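Local atomic coordinates of putative lipoprotein (PDB entry 4Q1Z), a protein that is of unknown function, a two-domain putative lipoprotein of the DUF4876 family from the gut bacterium Bacteroides thetaiotaomicron. Residues D14-T20 / A95-Q101; V66-A70 / I359-T363; E176-K180 / M251-Y257. Residues are numbered along the deposited sequence.

Interaction 1: D14-T20 / A95-Q101; sequences DVYLDIT and ALNIEVQ
Val100, Tyr16 and Thr20 lose the most surface where Asp14-Thr20 pairs with Ala95-Gln101. Asp14-Ile19 and Ala95-Gln101 are extended and parallel; Asp18 centres an inverse gamma turn, and Thr20 leaves the strand. The strand axes cross at -29° and approach to 4.6 Å. The register runs from Asp14 with Ala95 to Thr20 with Gln101. Val100, a t rotamer, lies on the face that carries Val15, Leu17, Ile19, Leu96 and Ile98. There Val100 CG2 lies 4.0 Å from Leu17 CB, and Val100 CB lies 3.9 Å from Ile19 CG1. Its backbone is bonded too: Val100 N to Asp18 O is 2.8 Å, and Thr20 N to Val100 O is 2.9 Å. Thr20 OG1 adds a weak bond to Val100 O at 3.4 Å. This is the one parallel pair in a mixed seven-stranded sheet. Strands 51-57 and 77-89 flank it. The sheet curls over, so that this apolar face packs inside it on Val66 of strand 60-72 and Phe34 of strand 24-35. Tyr16 lies on the other, exposed face. Its m rotamer brings CE2 to 3.4 Å from Ala95 CB, which sits at the ring edge. Tyr16 N bonds Leu96 O at 2.8 Å, and Ile98 N bonds Tyr16 O at 3.0 Å. Hydrogen bonds Leu96 N to Asp14 O (2.7 Å) and Asp18 N to Ile98 O (3.0 Å) complete the parallel ladder.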
# COMPACT_ATOMS: atom_id res chain seq x y z
N ASP A 14 -11.34 36.83 9.55
CA ASP A 14 -12.22 35.85 8.93
C ASP A 14 -11.46 35.15 7.81
O ASP A 14 -10.89 35.81 6.95
CB ASP A 14 -13.51 36.51 8.39
CG ASP A 14 -14.47 37.05 9.44
OD1 ASP A 14 -14.51 36.49 10.56
OD2 ASP A 14 -15.24 37.99 9.12
N VAL A 15 -11.39 33.81 7.88
CA VAL A 15 -10.68 32.98 6.92
C VAL A 15 -11.71 32.14 6.16
O VAL A 15 -12.61 31.58 6.79
CB VAL A 15 -9.60 32.12 7.63
CG1 VAL A 15 -8.86 31.22 6.65
CG2 VAL A 15 -8.61 33.00 8.39
N TYR A 16 -11.60 32.09 4.81
CA TYR A 16 -12.49 31.30 3.94
C TYR A 16 -11.65 30.35 3.09
O TYR A 16 -10.76 30.79 2.36
CB TYR A 16 -13.36 32.19 3.03
CG TYR A 16 -14.02 33.36 3.73
CD1 TYR A 16 -15.28 33.25 4.30
CD2 TYR A 16 -13.37 34.59 3.82
CE1 TYR A 16 -15.88 34.32 4.95
CE2 TYR A 16 -13.96 35.67 4.47
CZ TYR A 16 -15.22 35.54 5.03
OH TYR A 16 -15.81 36.62 5.66
N LEU A 17 -11.91 29.05 3.21
CA LEU A 17 -11.17 28.04 2.49
C LEU A 17 -11.94 27.55 1.28
O LEU A 17 -13.00 26.92 1.41
CB LEU A 17 -10.79 26.86 3.41
CG LEU A 17 -10.24 27.16 4.80
CD1 LEU A 17 -9.96 25.89 5.52
CD2 LEU A 17 -8.97 27.96 4.74
N ASP A 18 -11.40 27.86 0.09
CA ASP A 18 -11.94 27.40 -1.19
C ASP A 18 -11.29 26.06 -1.43
O ASP A 18 -10.21 25.99 -2.02
CB ASP A 18 -11.67 28.43 -2.32
CG ASP A 18 -12.37 28.19 -3.65
OD1 ASP A 18 -13.01 27.12 -3.81
OD2 ASP A 18 -12.29 29.08 -4.53
N ILE A 19 -11.92 25.01 -0.88
CA ILE A 19 -11.44 23.64 -0.97
C ILE A 19 -11.92 23.10 -2.32
O ILE A 19 -13.09 23.22 -2.67
CB ILE A 19 -11.81 22.78 0.26
CG1 ILE A 19 -11.33 23.48 1.56
CG2 ILE A 19 -11.16 21.40 0.14
CD1 ILE A 19 -11.87 22.99 2.85
N THR A 20 -10.96 22.59 -3.10
CA THR A 20 -11.07 22.09 -4.47
C THR A 20 -11.57 20.63 -4.47
O THR A 20 -12.07 20.19 -5.51
CB THR A 20 -9.69 22.31 -5.16
OG1 THR A 20 -9.47 23.72 -5.23
CG2 THR A 20 -9.61 21.76 -6.57
N ALA A 95 -11.06 39.99 6.05
CA ALA A 95 -11.37 38.70 5.45
C ALA A 95 -10.24 38.22 4.54
O ALA A 95 -9.72 39.00 3.73
CB ALA A 95 -12.67 38.79 4.67
N LEU A 96 -9.85 36.94 4.68
CA LEU A 96 -8.78 36.31 3.92
C LEU A 96 -9.27 35.02 3.25
O LEU A 96 -9.91 34.19 3.91
CB LEU A 96 -7.56 36.02 4.82
CG LEU A 96 -6.32 35.38 4.18
CD1 LEU A 96 -5.74 36.25 3.06
CD2 LEU A 96 -5.27 35.11 5.22
N ASN A 97 -8.96 34.88 1.95
CA ASN A 97 -9.34 33.73 1.15
C ASN A 97 -8.12 32.92 0.75
O ASN A 97 -7.16 33.47 0.20
CB ASN A 97 -10.13 34.15 -0.08
CG ASN A 97 -11.37 34.94 0.25
OD1 ASN A 97 -12.38 34.39 0.69
ND2 ASN A 97 -11.32 36.26 0.02
N ILE A 98 -8.15 31.61 1.09
CA ILE A 98 -7.10 30.63 0.79
C ILE A 98 -7.64 29.58 -0.13
O ILE A 98 -8.65 28.95 0.18
CB ILE A 98 -6.49 29.93 2.05
CG1 ILE A 98 -6.53 30.77 3.37
CG2 ILE A 98 -5.12 29.30 1.75
CD1 ILE A 98 -5.52 31.85 3.50
N GLU A 99 -6.96 29.35 -1.24
CA GLU A 99 -7.31 28.28 -2.16
C GLU A 99 -6.65 27.02 -1.65
O GLU A 99 -5.44 27.00 -1.48
CB GLU A 99 -6.83 28.62 -3.55
CG GLU A 99 -7.40 27.74 -4.64
CD GLU A 99 -6.89 28.20 -5.98
OE1 GLU A 99 -7.02 29.42 -6.29
OE2 GLU A 99 -6.28 27.37 -6.68
N VAL A 100 -7.46 26.00 -1.35
CA VAL A 100 -7.00 24.74 -0.76
C VAL A 100 -7.21 23.61 -1.78
O VAL A 100 -8.35 23.27 -2.10
CB VAL A 100 -7.72 24.46 0.60
CG1 VAL A 100 -7.29 23.11 1.19
CG2 VAL A 100 -7.45 25.59 1.60
N GLN A 101 -6.12 23.04 -2.28
CA GLN A 101 -6.22 21.97 -3.28
C GLN A 101 -5.96 20.63 -2.62
O GLN A 101 -5.30 20.56 -1.59
CB GLN A 101 -5.27 22.23 -4.45
CG GLN A 101 -5.58 23.56 -5.19
CD GLN A 101 -5.66 23.44 -6.71
OE1 GLN A 101 -5.98 22.36 -7.27
NE2 GLN A 101 -5.41 24.55 -7.40

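Interaction 2: V66-A70 / I359-T363; sequences VSGTA and IREET
Val66-Ala70 is fully extended, as part of strand 60-72. Ile359-Thr363 begins extended at Ile359 and Arg360. It then makes a type I beta turn, Arg360-Thr363, with Thr363 N bonded to Arg360 O at 3.1 Å. The backbones stay apart: Ser67 CA to Glu361 CA is 7.4 Å, and Gly68 CA to Glu362 CA is 7.5 Å. Side chains bridge the gap. Ser67 is a t rotamer, and Ser67 OG donates to Glu362 OE1 at 2.8 Å. Glu362 reaches it with chi1 m and chi2 p. Tyr79 OH bonds both Ser67 OG and Glu361 N, so it joins the two segments a second time. In Arg360, chi1 and chi2 are t and chi3 is m. Its NH1 lies 3.4 Å from Thr69 OG1, close to the guanidinium plane. Arg360 NH2 makes a weak hydrogen bond to Asn137 O. This polar contact docks a turn on the sheet face with Ser67 and Thr69, and ties a late part of the chain to the N-terminal mixed beta sheet.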
# COMPACT_ATOMS: atom_id res chain seq x y z
N VAL A 66 -2.51 26.32 5.24
CA VAL A 66 -3.61 25.38 5.49
C VAL A 66 -3.11 23.98 5.17
O VAL A 66 -2.47 23.80 4.15
CB VAL A 66 -4.89 25.72 4.67
CG1 VAL A 66 -6.03 24.75 4.99
CG2 VAL A 66 -5.33 27.16 4.89
N SER A 67 -3.34 23.02 6.09
CA SER A 67 -2.94 21.62 5.95
C SER A 67 -3.83 20.71 6.80
O SER A 67 -4.16 21.02 7.95
CB SER A 67 -1.48 21.41 6.31
OG SER A 67 -1.06 20.08 6.04
N GLY A 68 -4.20 19.58 6.22
CA GLY A 68 -5.06 18.59 6.84
C GLY A 68 -5.55 17.58 5.84
O GLY A 68 -5.00 17.49 4.73
N THR A 69 -6.60 16.85 6.21
CA THR A 69 -7.16 15.77 5.40
C THR A 69 -8.67 15.93 5.23
O THR A 69 -9.39 16.24 6.18
CB THR A 69 -6.76 14.39 6.02
OG1 THR A 69 -5.39 14.16 5.74
CG2 THR A 69 -7.54 13.20 5.46
N ALA A 70 -9.15 15.69 4.00
CA ALA A 70 -10.56 15.67 3.67
C ALA A 70 -10.93 14.26 3.23
O ALA A 70 -10.16 13.61 2.53
CB ALA A 70 -10.87 16.68 2.59
N ILE A 359 4.92 16.53 0.95
CA ILE A 359 5.15 16.10 2.34
C ILE A 359 3.92 16.30 3.23
O ILE A 359 3.34 17.39 3.24
CB ILE A 359 6.40 16.84 2.91
CG1 ILE A 359 7.67 16.59 2.05
CG2 ILE A 359 6.66 16.55 4.41
CD1 ILE A 359 8.09 15.09 1.87
N ARG A 360 3.55 15.25 3.99
CA ARG A 360 2.45 15.30 4.96
C ARG A 360 3.03 15.97 6.18
O ARG A 360 3.66 15.32 6.99
CB ARG A 360 1.91 13.89 5.27
CG ARG A 360 0.64 13.89 6.13
CD ARG A 360 0.04 12.51 6.36
NE ARG A 360 -0.30 11.81 5.11
CZ ARG A 360 -1.49 11.83 4.52
NH1 ARG A 360 -2.49 12.54 5.03
NH2 ARG A 360 -1.69 11.15 3.40
N GLU A 361 2.88 17.30 6.24
CA GLU A 361 3.45 18.20 7.27
C GLU A 361 3.06 17.80 8.71
O GLU A 361 3.83 18.08 9.65
CB GLU A 361 3.05 19.67 7.01
CG GLU A 361 3.36 20.20 5.61
CD GLU A 361 4.79 20.59 5.28
OE1 GLU A 361 5.70 19.73 5.39
OE2 GLU A 361 4.99 21.74 4.82
N GLU A 362 1.89 17.17 8.88
CA GLU A 362 1.38 16.76 10.18
C GLU A 362 2.28 15.70 10.82
O GLU A 362 2.43 15.66 12.04
CB GLU A 362 -0.05 16.21 10.02
CG GLU A 362 -1.14 17.28 9.99
CD GLU A 362 -1.26 18.20 8.79
OE1 GLU A 362 -0.88 17.80 7.67
OE2 GLU A 362 -1.75 19.34 8.98
N THR A 363 2.90 14.86 9.97
CA THR A 363 3.77 13.75 10.38
C THR A 363 5.19 13.84 9.80
O THR A 363 6.06 13.07 10.21
CB THR A 363 3.12 12.44 9.96
OG1 THR A 363 2.80 12.49 8.56
CG2 THR A 363 1.87 12.12 10.79

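Interaction 3: E176-K180 / M251-Y257; sequences ERVWK and MGSIPQY
Arg177 and Trp179 point from strand 177-180 toward the irregular loop Met251-Tyr257, while Val178 between them points away. The backbones are well separated, with Arg177 CA 8.8 Å from Tyr257 CA. Arg177 is extended through chi1 and chi2 (both t), then bends at chi3 (m). Its NH1 donates to Met251 O at 3.0 Å, near the guanidinium plane. NH1 also bonds His242 NE2, and Tyr245 makes a cation-pi contact with Arg177. Ile254 CB lies 3.6 Å from Arg177 NH2, and Tyr257 CD1 lies 3.7 Å from Arg177 NE. Trp179 is an m rotamer with chi2 at 86°. Tyr257 is t with chi2 at 47°. The edge of the indole faces the phenol ring in an edge-to-face pair, with centroids 4.5 Å apart (five-membered ring) and planes at 57°. Trp179 NE1 is 3.5 Å from Tyr257 CE2. Tyr257 OH bonds Asn151 OD1. Selenomethionine Met251 has chi1 m and then extends, so its CE reaches 3.7 Å from Trp179 CZ3. Phe225 and His242 add further rings around Trp179. The result is an aromatic cluster with a buried arginine, where the loop between strands 238-245 and 265-269 covers a face of the mixed sheet in the larger domain.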
# COMPACT_ATOMS: atom_id res chain seq x y z
N GLU A 176 -4.98 -17.56 -5.79
CA GLU A 176 -4.28 -18.83 -5.81
C GLU A 176 -4.08 -19.28 -4.35
O GLU A 176 -4.54 -20.37 -3.96
CB GLU A 176 -2.95 -18.68 -6.56
CG GLU A 176 -2.23 -20.00 -6.79
CD GLU A 176 -0.77 -19.83 -7.12
OE1 GLU A 176 -0.46 -19.56 -8.30
OE2 GLU A 176 0.07 -19.93 -6.19
N ARG A 177 -3.40 -18.41 -3.53
CA ARG A 177 -3.15 -18.59 -2.09
C ARG A 177 -3.49 -17.29 -1.34
O ARG A 177 -3.27 -16.20 -1.87
CB ARG A 177 -1.70 -19.05 -1.80
CG ARG A 177 -1.58 -19.70 -0.42
CD ARG A 177 -0.16 -20.05 -0.04
NE ARG A 177 0.46 -21.03 -0.94
CZ ARG A 177 0.47 -22.35 -0.74
NH1 ARG A 177 -0.12 -22.87 0.32
NH2 ARG A 177 1.07 -23.15 -1.61
N VAL A 178 -4.09 -17.42 -0.16
CA VAL A 178 -4.55 -16.32 0.71
C VAL A 178 -3.94 -16.51 2.12
O VAL A 178 -3.93 -17.62 2.66
CB VAL A 178 -6.12 -16.19 0.80
CG1 VAL A 178 -6.53 -14.89 1.48
CG2 VAL A 178 -6.81 -16.36 -0.57
N TRP A 179 -3.39 -15.43 2.66
CA TRP A 179 -2.83 -15.30 4.00
C TRP A 179 -3.53 -14.15 4.69
O TRP A 179 -4.17 -13.33 4.02
CB TRP A 179 -1.30 -15.04 3.97
CG TRP A 179 -0.47 -16.05 3.25
CD1 TRP A 179 -0.19 -16.09 1.91
CD2 TRP A 179 0.29 -17.11 3.85
NE1 TRP A 179 0.63 -17.16 1.63
CE2 TRP A 179 0.98 -17.77 2.82
CE3 TRP A 179 0.46 -17.57 5.17
CZ2 TRP A 179 1.86 -18.84 3.06
CZ3 TRP A 179 1.27 -18.67 5.41
CH2 TRP A 179 1.97 -19.29 4.36
N LYS A 180 -3.39 -14.07 6.01
CA LYS A 180 -3.88 -12.92 6.78
C LYS A 180 -2.90 -12.58 7.88
O LYS A 180 -2.09 -13.41 8.30
CB LYS A 180 -5.32 -13.10 7.31
CG LYS A 180 -5.52 -14.01 8.51
CD LYS A 180 -6.98 -13.95 8.92
CE LYS A 180 -7.34 -15.03 9.89
NZ LYS A 180 -8.75 -14.88 10.36
N MSE A 251 -1.91 -25.57 4.63
CA MSE A 251 -0.80 -25.09 3.81
C MSE A 251 -0.49 -26.05 2.66
O MSE A 251 -0.15 -25.60 1.56
CB MSE A 251 0.44 -24.90 4.66
CG MSE A 251 0.30 -23.79 5.66
SE MSE A 251 1.98 -23.48 6.56
CE MSE A 251 1.52 -21.85 7.37
N GLY A 252 -0.59 -27.35 2.93
CA GLY A 252 -0.33 -28.36 1.92
C GLY A 252 1.13 -28.72 1.75
O GLY A 252 1.97 -28.43 2.62
N SER A 253 1.44 -29.33 0.62
CA SER A 253 2.74 -29.91 0.30
C SER A 253 3.83 -28.90 -0.13
O SER A 253 5.01 -29.19 0.10
CB SER A 253 2.58 -30.97 -0.79
OG SER A 253 2.03 -30.41 -1.97
N ILE A 254 3.45 -27.76 -0.75
CA ILE A 254 4.42 -26.76 -1.23
C ILE A 254 5.32 -26.30 -0.04
O ILE A 254 4.79 -26.00 1.04
CB ILE A 254 3.72 -25.59 -1.97
CG1 ILE A 254 2.69 -26.09 -3.03
CG2 ILE A 254 4.71 -24.58 -2.58
CD1 ILE A 254 3.20 -26.71 -4.35
N PRO A 255 6.67 -26.33 -0.21
CA PRO A 255 7.57 -25.97 0.91
C PRO A 255 7.78 -24.47 1.17
O PRO A 255 8.10 -24.12 2.31
CB PRO A 255 8.91 -26.61 0.53
CG PRO A 255 8.78 -27.04 -0.89
CD PRO A 255 7.42 -26.71 -1.42
N GLN A 256 7.67 -23.60 0.15
CA GLN A 256 7.86 -22.13 0.26
C GLN A 256 6.75 -21.48 -0.42
O GLN A 256 6.15 -22.10 -1.29
CB GLN A 256 9.17 -21.57 -0.39
CG GLN A 256 10.37 -22.48 -0.50
CD GLN A 256 10.34 -23.52 -1.58
OE1 GLN A 256 9.72 -23.36 -2.64
NE2 GLN A 256 11.05 -24.62 -1.32
N TYR A 257 6.51 -20.20 -0.09
CA TYR A 257 5.52 -19.38 -0.74
C TYR A 257 6.29 -18.63 -1.79
O TYR A 257 6.78 -17.51 -1.56
CB TYR A 257 4.76 -18.49 0.27
CG TYR A 257 3.70 -17.63 -0.38
CD1 TYR A 257 2.80 -18.17 -1.30
CD2 TYR A 257 3.60 -16.27 -0.09
CE1 TYR A 257 1.85 -17.37 -1.94
CE2 TYR A 257 2.64 -15.47 -0.70
CZ TYR A 257 1.76 -16.03 -1.62
OH TYR A 257 0.82 -15.26 -2.23

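The chain starts with the first strand of interaction 1. Strand 60-72, the first partner of interaction 2, follows before Ala95-Gln101 closes interaction 1. The two contacts therefore cross along the chain. They also touch, because Val66 packs on Leu17, Ile98 and Val100. Both reach the N-terminal seven-stranded sheet. The chain then enters the larger domain, with its eleven-stranded sheet. Interaction 3 opens at Glu176-Lys180 and closes a loop at Met251-Tyr257, wholly between the two partners of interaction 2. Its centre is about 40 Å from that of interaction 2 and about 52 Å from that of interaction 1. Interaction 2 closes last, when Ile359-Thr363 returns to the N-terminal sheet.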